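Local coordinates for beta-lactamase (Burkholderia cenocepacia, PDB 5E2G), which probably hydrolyses beta-lactams to substituted beta-amino acids as a class C serine beta-lactamase, and may also act as a D-alanine carboxypeptidase, at residues K89-V101 with G128-Y140. Numbering follows the deposited sequence.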
ATOM      1  N   LYS A  89      18.601  -3.156 -17.117  1.00 22.64           N
ATOM      2  CA  LYS A  89      18.590  -4.575 -17.464  1.00 21.43           C
ATOM      3  C   LYS A  89      17.336  -4.943 -18.244  1.00 20.70           C
ATOM      4  O   LYS A  89      17.396  -5.740 -19.186  1.00 22.85           O
ATOM      5  CB  LYS A  89      18.686  -5.429 -16.202  1.00 19.46           C
ATOM      6  CG  LYS A  89      18.598  -6.913 -16.461  1.00 20.13           C
ATOM      7  CD  LYS A  89      18.604  -7.703 -15.168  1.00 22.49           C
ATOM      8  CE  LYS A  89      18.659  -9.194 -15.439  1.00 30.57           C
ATOM      9  NZ  LYS A  89      18.687  -9.995 -14.175  1.00 37.31           N
ATOM     10  N   TYR A  90      16.190  -4.377 -17.865  1.00 18.91           N
ATOM     11  CA  TYR A  90      14.912  -4.704 -18.480  1.00 20.38           C
ATOM     12  C   TYR A  90      14.463  -3.683 -19.520  1.00 28.06           C
ATOM     13  O   TYR A  90      13.643  -4.020 -20.380  1.00 32.21           O
ATOM     14  CB  TYR A  90      13.850  -4.870 -17.387  1.00 19.05           C
ATOM     15  CG  TYR A  90      14.279  -5.910 -16.376  1.00 20.77           C
ATOM     16  CD1 TYR A  90      14.265  -7.256 -16.706  1.00 24.87           C
ATOM     17  CD2 TYR A  90      14.741  -5.549 -15.109  1.00 19.42           C
ATOM     18  CE1 TYR A  90      14.674  -8.218 -15.805  1.00 24.48           C
ATOM     19  CE2 TYR A  90      15.150  -6.505 -14.198  1.00 18.91           C
ATOM     20  CZ  TYR A  90      15.116  -7.841 -14.555  1.00 20.97           C
ATOM     21  OH  TYR A  90      15.516  -8.828 -13.683  1.00 20.34           O
ATOM     22  N   LEU A  91      14.987  -2.460 -19.472  1.00 23.95           N
ATOM     23  CA  LEU A  91      14.774  -1.450 -20.508  1.00 26.93           C
ATOM     24  C   LEU A  91      16.132  -1.153 -21.118  1.00 27.12           C
ATOM     25  O   LEU A  91      16.831  -0.230 -20.681  1.00 29.74           O
ATOM     26  CB  LEU A  91      14.137  -0.182 -19.943  1.00 29.98           C
ATOM     27  CG  LEU A  91      12.738  -0.335 -19.362  1.00 35.62           C
ATOM     28  CD1 LEU A  91      12.254   1.008 -18.830  1.00 32.48           C
ATOM     29  CD2 LEU A  91      11.770  -0.915 -20.397  1.00 40.43           C
ATOM     30  N   PRO A  92      16.546  -1.904 -22.132  1.00 28.44           N
ATOM     31  CA  PRO A  92      17.920  -1.771 -22.637  1.00 29.62           C
ATOM     32  C   PRO A  92      18.253  -0.396 -23.187  1.00 32.05           C
ATOM     33  O   PRO A  92      19.428  -0.012 -23.183  1.00 29.17           O
ATOM     34  CB  PRO A  92      17.983  -2.839 -23.735  1.00 28.80           C
ATOM     35  CG  PRO A  92      16.915  -3.809 -23.386  1.00 30.86           C
ATOM     36  CD  PRO A  92      15.818  -3.003 -22.778  1.00 31.12           C
ATOM     37  N   GLU A  93      17.260   0.349 -23.677  1.00 40.65           N
ATOM     38  CA  GLU A  93      17.526   1.679 -24.216  1.00 47.91           C
ATOM     39  C   GLU A  93      18.129   2.598 -23.161  1.00 46.41           C
ATOM     40  O   GLU A  93      19.011   3.412 -23.465  1.00 49.56           O
ATOM     41  CB  GLU A  93      16.238   2.291 -24.770  1.00 56.41           C
ATOM     42  CG  GLU A  93      15.540   1.471 -25.843  1.00 66.74           C
ATOM     43  CD  GLU A  93      14.792   2.350 -26.836  1.00 74.96           C
ATOM     44  OE1 GLU A  93      15.316   3.436 -27.169  1.00 80.71           O
ATOM     45  OE2 GLU A  93      13.685   1.966 -27.278  1.00 74.21           O
ATOM     46  N   LEU A  94      17.660   2.484 -21.914  1.00 40.00           N
ATOM     47  CA  LEU A  94      18.087   3.355 -20.826  1.00 32.47           C
ATOM     48  C   LEU A  94      19.509   3.090 -20.375  1.00 34.82           C
ATOM     49  O   LEU A  94      20.019   3.846 -19.542  1.00 38.47           O
ATOM     50  CB  LEU A  94      17.152   3.203 -19.632  1.00 28.17           C
ATOM     51  CG  LEU A  94      15.682   3.497 -19.899  1.00 34.79           C
ATOM     52  CD1 LEU A  94      14.868   3.419 -18.605  1.00 37.45           C
ATOM     53  CD2 LEU A  94      15.540   4.855 -20.566  1.00 36.37           C
ATOM     54  N   GLN A  95      20.149   2.038 -20.872  1.00 34.78           N
ATOM     55  CA  GLN A  95      21.554   1.824 -20.562  1.00 36.14           C
ATOM     56  C   GLN A  95      22.360   3.021 -21.038  1.00 40.46           C
ATOM     57  O   GLN A  95      22.283   3.411 -22.208  1.00 44.68           O
ATOM     58  CB  GLN A  95      22.052   0.542 -21.220  1.00 37.11           C
ATOM     59  CG  GLN A  95      21.308  -0.696 -20.768  1.00 38.47           C
ATOM     60  CD  GLN A  95      21.650  -1.910 -21.597  1.00 39.62           C
ATOM     61  OE1 GLN A  95      22.519  -1.855 -22.466  1.00 42.62           O
ATOM     62  NE2 GLN A  95      20.965  -3.017 -21.338  1.00 37.89           N
ATOM     63  N   GLY A  96      23.118   3.617 -20.119  1.00 44.29           N
ATOM     64  CA  GLY A  96      23.783   4.880 -20.352  1.00 45.34           C
ATOM     65  C   GLY A  96      23.028   6.086 -19.837  1.00 42.46           C
ATOM     66  O   GLY A  96      23.589   7.190 -19.818  1.00 45.48           O
ATOM     67  N   LYS A  97      21.814   5.916 -19.432  1.00 33.04           N
ATOM     68  CA  LYS A  97      21.024   7.013 -18.926  1.00 31.58           C
ATOM     69  C   LYS A  97      20.916   6.935 -17.411  1.00 30.68           C
ATOM     70  O   LYS A  97      20.933   5.838 -16.838  1.00 26.54           O
ATOM     71  CB  LYS A  97      19.626   6.996 -19.539  1.00 31.25           C
ATOM     72  CG  LYS A  97      19.462   7.936 -20.709  1.00 35.69           C
ATOM     73  CD  LYS A  97      20.479   7.685 -21.802  1.00 40.43           C
ATOM     74  CE  LYS A  97      21.535   8.790 -21.857  1.00 45.18           C
ATOM     75  NZ  LYS A  97      20.958  10.160 -21.729  1.00 47.62           N
ATOM     76  N   PRO A  98      20.827   8.106 -16.761  1.00 30.98           N
ATOM     77  CA  PRO A  98      20.753   8.137 -15.287  1.00 28.49           C
ATOM     78  C   PRO A  98      19.750   7.165 -14.683  1.00 27.68           C
ATOM     79  O   PRO A  98      20.008   6.620 -13.604  1.00 28.98           O
ATOM     80  CB  PRO A  98      20.375   9.597 -15.009  1.00 24.97           C
ATOM     81  CG  PRO A  98      21.052  10.349 -16.111  1.00 23.78           C
ATOM     82  CD  PRO A  98      20.985   9.461 -17.329  1.00 28.87           C
ATOM     83  N   PHE A  99      18.624   6.922 -15.351  1.00 24.15           N
ATOM     84  CA  PHE A  99      17.639   5.980 -14.837  1.00 23.71           C
ATOM     85  C   PHE A  99      18.037   4.531 -15.071  1.00 24.75           C
ATOM     86  O   PHE A  99      17.558   3.649 -14.346  1.00 24.86           O
ATOM     87  CB  PHE A  99      16.268   6.244 -15.470  1.00 26.20           C
ATOM     88  CG  PHE A  99      15.135   5.581 -14.739  1.00 27.42           C
ATOM     89  CD1 PHE A  99      14.585   6.171 -13.609  1.00 27.33           C
ATOM     90  CD2 PHE A  99      14.634   4.357 -15.167  1.00 28.11           C
ATOM     91  CE1 PHE A  99      13.547   5.560 -12.916  1.00 26.15           C
ATOM     92  CE2 PHE A  99      13.597   3.733 -14.479  1.00 26.12           C
ATOM     93  CZ  PHE A  99      13.051   4.341 -13.353  1.00 25.74           C
ATOM     94  N   GLY A 100      18.897   4.261 -16.055  1.00 26.91           N
ATOM     95  CA  GLY A 100      19.298   2.893 -16.339  1.00 26.18           C
ATOM     96  C   GLY A 100      20.025   2.210 -15.199  1.00 26.66           C
ATOM     97  O   GLY A 100      20.090   0.977 -15.167  1.00 29.91           O
ATOM     98  N   VAL A 101      20.579   2.985 -14.262  1.00 24.53           N
ATOM     99  CA  VAL A 101      21.305   2.430 -13.124  1.00 25.05           C
ATOM    100  C   VAL A 101      20.464   2.348 -11.857  1.00 23.30           C
ATOM    101  O   VAL A 101      20.901   1.702 -10.891  1.00 25.08           O
ATOM    102  CB  VAL A 101      22.584   3.238 -12.817  1.00 24.36           C
ATOM    103  CG1 VAL A 101      23.456   3.358 -14.059  1.00 27.49           C
ATOM    104  CG2 VAL A 101      22.223   4.598 -12.259  1.00 21.10           C
ATOM    105  N   GLY A 128       6.733   6.923 -25.264  1.00 37.21           N
ATOM    106  CA  GLY A 128       6.887   8.204 -24.593  1.00 37.50           C
ATOM    107  C   GLY A 128       7.375   8.066 -23.163  1.00 34.86           C
ATOM    108  O   GLY A 128       8.124   8.913 -22.668  1.00 36.53           O
ATOM    109  N   LEU A 129       6.941   7.006 -22.477  1.00 34.32           N
ATOM    110  CA  LEU A 129       7.503   6.678 -21.169  1.00 32.99           C
ATOM    111  C   LEU A 129       9.013   6.495 -21.259  1.00 28.78           C
ATOM    112  O   LEU A 129       9.773   7.101 -20.494  1.00 25.78           O
ATOM    113  CB  LEU A 129       6.841   5.415 -20.618  1.00 30.98           C
ATOM    114  CG  LEU A 129       7.514   4.802 -19.389  1.00 30.10           C
ATOM    115  CD1 LEU A 129       7.470   5.780 -18.240  1.00 28.05           C
ATOM    116  CD2 LEU A 129       6.874   3.474 -19.003  1.00 30.08           C
ATOM    117  N   ILE A 130       9.464   5.652 -22.192  1.00 27.67           N
ATOM    118  CA  ILE A 130      10.894   5.497 -22.426  1.00 28.49           C
ATOM    119  C   ILE A 130      11.519   6.841 -22.756  1.00 28.86           C
ATOM    120  O   ILE A 130      12.641   7.142 -22.331  1.00 29.33           O
ATOM    121  CB  ILE A 130      11.142   4.470 -23.540  1.00 32.29           C
ATOM    122  CG1 ILE A 130      10.588   3.105 -23.133  1.00 33.03           C
ATOM    123  CG2 ILE A 130      12.620   4.388 -23.857  1.00 34.21           C
ATOM    124  CD1 ILE A 130      11.293   2.484 -21.958  1.00 32.95           C
ATOM    125  N   ARG A 131      10.797   7.677 -23.508  1.00 29.78           N
ATOM    126  CA  ARG A 131      11.278   9.031 -23.755  1.00 34.32           C
ATOM    127  C   ARG A 131      11.427   9.801 -22.452  1.00 36.07           C
ATOM    128  O   ARG A 131      12.422  10.509 -22.253  1.00 37.59           O
ATOM    129  CB  ARG A 131      10.340   9.771 -24.708  1.00 37.30           C
ATOM    130  CG  ARG A 131      10.481   9.354 -26.166  1.00 45.05           C
ATOM    131  CD  ARG A 131       9.805  10.351 -27.120  1.00 51.84           C
ATOM    132  NE  ARG A 131       8.674   9.769 -27.851  1.00 53.17           N
ATOM    133  CZ  ARG A 131       7.396  10.019 -27.577  1.00 50.72           C
ATOM    134  NH1 ARG A 131       7.077  10.849 -26.588  1.00 53.11           N
ATOM    135  NH2 ARG A 131       6.439   9.444 -28.293  1.00 46.56           N
ATOM    136  N   TYR A 132      10.455   9.669 -21.543  1.00 37.06           N
ATOM    137  CA  TYR A 132      10.545  10.399 -20.284  1.00 38.05           C
ATOM    138  C   TYR A 132      11.694   9.889 -19.425  1.00 38.03           C
ATOM    139  O   TYR A 132      12.444  10.685 -18.846  1.00 43.32           O
ATOM    140  CB  TYR A 132       9.239  10.317 -19.505  1.00 41.73           C
ATOM    141  CG  TYR A 132       9.448  10.780 -18.088  1.00 52.74           C
ATOM    142  CD1 TYR A 132       9.891  12.077 -17.818  1.00 55.78           C
ATOM    143  CD2 TYR A 132       9.245   9.917 -17.017  1.00 57.55           C
ATOM    144  CE1 TYR A 132      10.112  12.506 -16.521  1.00 56.80           C
ATOM    145  CE2 TYR A 132       9.459  10.336 -15.710  1.00 59.43           C
ATOM    146  CZ  TYR A 132       9.893  11.630 -15.466  1.00 60.40           C
ATOM    147  OH  TYR A 132      10.104  12.043 -14.165  1.00 60.85           O
ATOM    148  N   LEU A 133      11.842   8.571 -19.312  1.00 30.57           N
ATOM    149  CA  LEU A 133      12.913   8.031 -18.484  1.00 26.65           C
ATOM    150  C   LEU A 133      14.287   8.392 -19.033  1.00 29.38           C
ATOM    151  O   LEU A 133      15.234   8.589 -18.259  1.00 34.96           O
ATOM    152  CB  LEU A 133      12.768   6.516 -18.366  1.00 25.13           C
ATOM    153  CG  LEU A 133      11.487   6.051 -17.683  1.00 25.32           C
ATOM    154  CD1 LEU A 133      11.301   4.555 -17.847  1.00 24.49           C
ATOM    155  CD2 LEU A 133      11.526   6.425 -16.218  1.00 20.32           C
ATOM    156  N   ASP A 134      14.415   8.497 -20.357  1.00 28.10           N
ATOM    157  CA  ASP A 134      15.703   8.831 -20.952  1.00 28.04           C
ATOM    158  C   ASP A 134      16.167  10.228 -20.552  1.00 25.62           C
ATOM    159  O   ASP A 134      17.342  10.428 -20.223  1.00 28.65           O
ATOM    160  CB  ASP A 134      15.616   8.715 -22.468  1.00 40.69           C
ATOM    161  CG  ASP A 134      16.410   7.542 -23.001  1.00 52.61           C
ATOM    162  OD1 ASP A 134      17.648   7.680 -23.183  1.00 53.77           O
ATOM    163  OD2 ASP A 134      15.790   6.481 -23.242  1.00 57.08           O
ATOM    164  N   ALA A 135      15.273  11.210 -20.588  1.00 25.86           N
ATOM    165  CA  ALA A 135      15.638  12.581 -20.258  1.00 26.41           C
ATOM    166  C   ALA A 135      15.677  12.845 -18.760  1.00 28.19           C
ATOM    167  O   ALA A 135      16.077  13.939 -18.349  1.00 30.28           O
ATOM    168  CB  ALA A 135      14.666  13.551 -20.918  1.00 27.42           C
ATOM    169  N   TRP A 136      15.274  11.875 -17.945  1.00 26.61           N
ATOM    170  CA  TRP A 136      15.197  12.072 -16.508  1.00 25.94           C
ATOM    171  C   TRP A 136      16.579  12.287 -15.912  1.00 27.97           C
ATOM    172  O   TRP A 136      17.485  11.473 -16.108  1.00 31.64           O
ATOM    173  CB  TRP A 136      14.536  10.867 -15.863  1.00 29.54           C
ATOM    174  CG  TRP A 136      14.553  10.902 -14.379  1.00 34.32           C
ATOM    175  CD1 TRP A 136      13.699  11.586 -13.570  1.00 40.49           C
ATOM    176  CD2 TRP A 136      15.461  10.213 -13.515  1.00 32.79           C
ATOM    177  NE1 TRP A 136      14.019  11.367 -12.253  1.00 39.82           N
ATOM    178  CE2 TRP A 136      15.093  10.521 -12.194  1.00 35.18           C
ATOM    179  CE3 TRP A 136      16.548   9.364 -13.731  1.00 32.74           C
ATOM    180  CZ2 TRP A 136      15.773  10.007 -11.092  1.00 33.05           C
ATOM    181  CZ3 TRP A 136      17.220   8.857 -12.637  1.00 32.59           C
ATOM    182  CH2 TRP A 136      16.829   9.176 -11.336  1.00 32.98           C
ATOM    183  N   ARG A 137      16.738  13.381 -15.172  1.00 30.61           N
ATOM    184  CA  ARG A 137      17.989  13.684 -14.490  1.00 31.20           C
ATOM    185  C   ARG A 137      17.722  13.780 -12.993  1.00 27.60           C
ATOM    186  O   ARG A 137      16.900  14.611 -12.570  1.00 26.47           O
ATOM    187  CB  ARG A 137      18.604  14.981 -15.025  1.00 24.91           C
ATOM    188  CG  ARG A 137      18.950  14.925 -16.502  1.00 25.85           C
ATOM    189  CD  ARG A 137      19.963  13.830 -16.769  1.00 27.44           C
ATOM    190  NE  ARG A 137      20.324  13.720 -18.183  1.00 31.78           N
ATOM    191  CZ  ARG A 137      19.818  12.824 -19.030  1.00 31.13           C
ATOM    192  NH1 ARG A 137      18.914  11.940 -18.620  1.00 30.31           N
ATOM    193  NH2 ARG A 137      20.222  12.810 -20.296  1.00 32.30           N
ATOM    194  N   PRO A 138      18.371  12.971 -12.165  1.00 24.40           N
ATOM    195  CA  PRO A 138      18.031  12.934 -10.739  1.00 23.26           C
ATOM    196  C   PRO A 138      18.535  14.153  -9.982  1.00 24.20           C
ATOM    197  O   PRO A 138      19.497  14.811 -10.370  1.00 28.66           O
ATOM    198  CB  PRO A 138      18.735  11.668 -10.248  1.00 22.07           C
ATOM    199  CG  PRO A 138      19.908  11.531 -11.158  1.00 24.50           C
ATOM    200  CD  PRO A 138      19.455  12.034 -12.502  1.00 25.39           C
ATOM    201  N   ALA A 139      17.858  14.439  -8.871  1.00 24.07           N
ATOM    202  CA  ALA A 139      18.330  15.471  -7.958  1.00 21.33           C
ATOM    203  C   ALA A 139      19.404  14.943  -7.020  1.00 22.64           C
ATOM    204  O   ALA A 139      20.273  15.705  -6.578  1.00 22.06           O
ATOM    205  CB  ALA A 139      17.161  16.030  -7.149  1.00 21.09           C
ATOM    206  N   TYR A 140      19.367  13.650  -6.717  1.00 20.32           N
ATOM    207  CA  TYR A 140      20.276  13.030  -5.772  1.00 21.06           C
ATOM    208  C   TYR A 140      20.807  11.731  -6.361  1.00 22.06           C
ATOM    209  O   TYR A 140      20.189  11.134  -7.243  1.00 25.78           O
ATOM    210  CB  TYR A 140      19.573  12.743  -4.434  1.00 20.20           C
ATOM    211  CG  TYR A 140      19.079  13.968  -3.709  1.00 19.18           C
ATOM    212  CD1 TYR A 140      19.951  14.751  -2.977  1.00 20.39           C
ATOM    213  CD2 TYR A 140      17.745  14.339  -3.753  1.00 21.42           C
ATOM    214  CE1 TYR A 140      19.519  15.875  -2.297  1.00 23.68           C
ATOM    215  CE2 TYR A 140      17.297  15.470  -3.078  1.00 25.10           C
ATOM    216  CZ  TYR A 140      18.195  16.232  -2.351  1.00 25.38           C
ATOM    217  OH  TYR A 140      17.785  17.354  -1.662  1.00 26.23           O
TER
HETATM  218  O   HOH W   1      17.997   8.961 -17.446  1.00 18.00           O
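F99 meets L133 with a ring face and W136 with a ring edge, where the loop after helix 87-90 packs on the C-terminal end of helix 126-135. CD2 of L133 sits over the F99 ring, 3.7 Å from its centroid and nearly on the ring normal, a CH-pi contact. With CG anti to the backbone N (chi1 -164°), F99 turns its edge to the face of W136, a T-shaped pair with planes at 88°. The other face of the indole lies against P138 N. Apolar packing continues from L94 CD1, 3.7 Å from L133 CB, to L91, whose CD1 meets I130 CD1 at 3.6 Å; M155 of helix 150-164 touches both L91 and F99.

The polar link across the contact runs through one water, which accepts from F99 N at 3.0 Å and lies within bonding distance of both L133 O and W136 O. Within its own segment, R137 NH1 donates to D134 O (2.7 Å) and W136 O, both in its guanidinium plane, while P98 CD covers one guanidinium face. K97 NZ comes within 3.1 Å of R137 NH2; D134 OD1, 4.4 Å from K97 NZ and so beyond a salt bridge, may partly offset the like charges.

With no direct hydrogen bond between the segments, cohesion rests on apolar and aromatic packing plus a water bridging backbone groups.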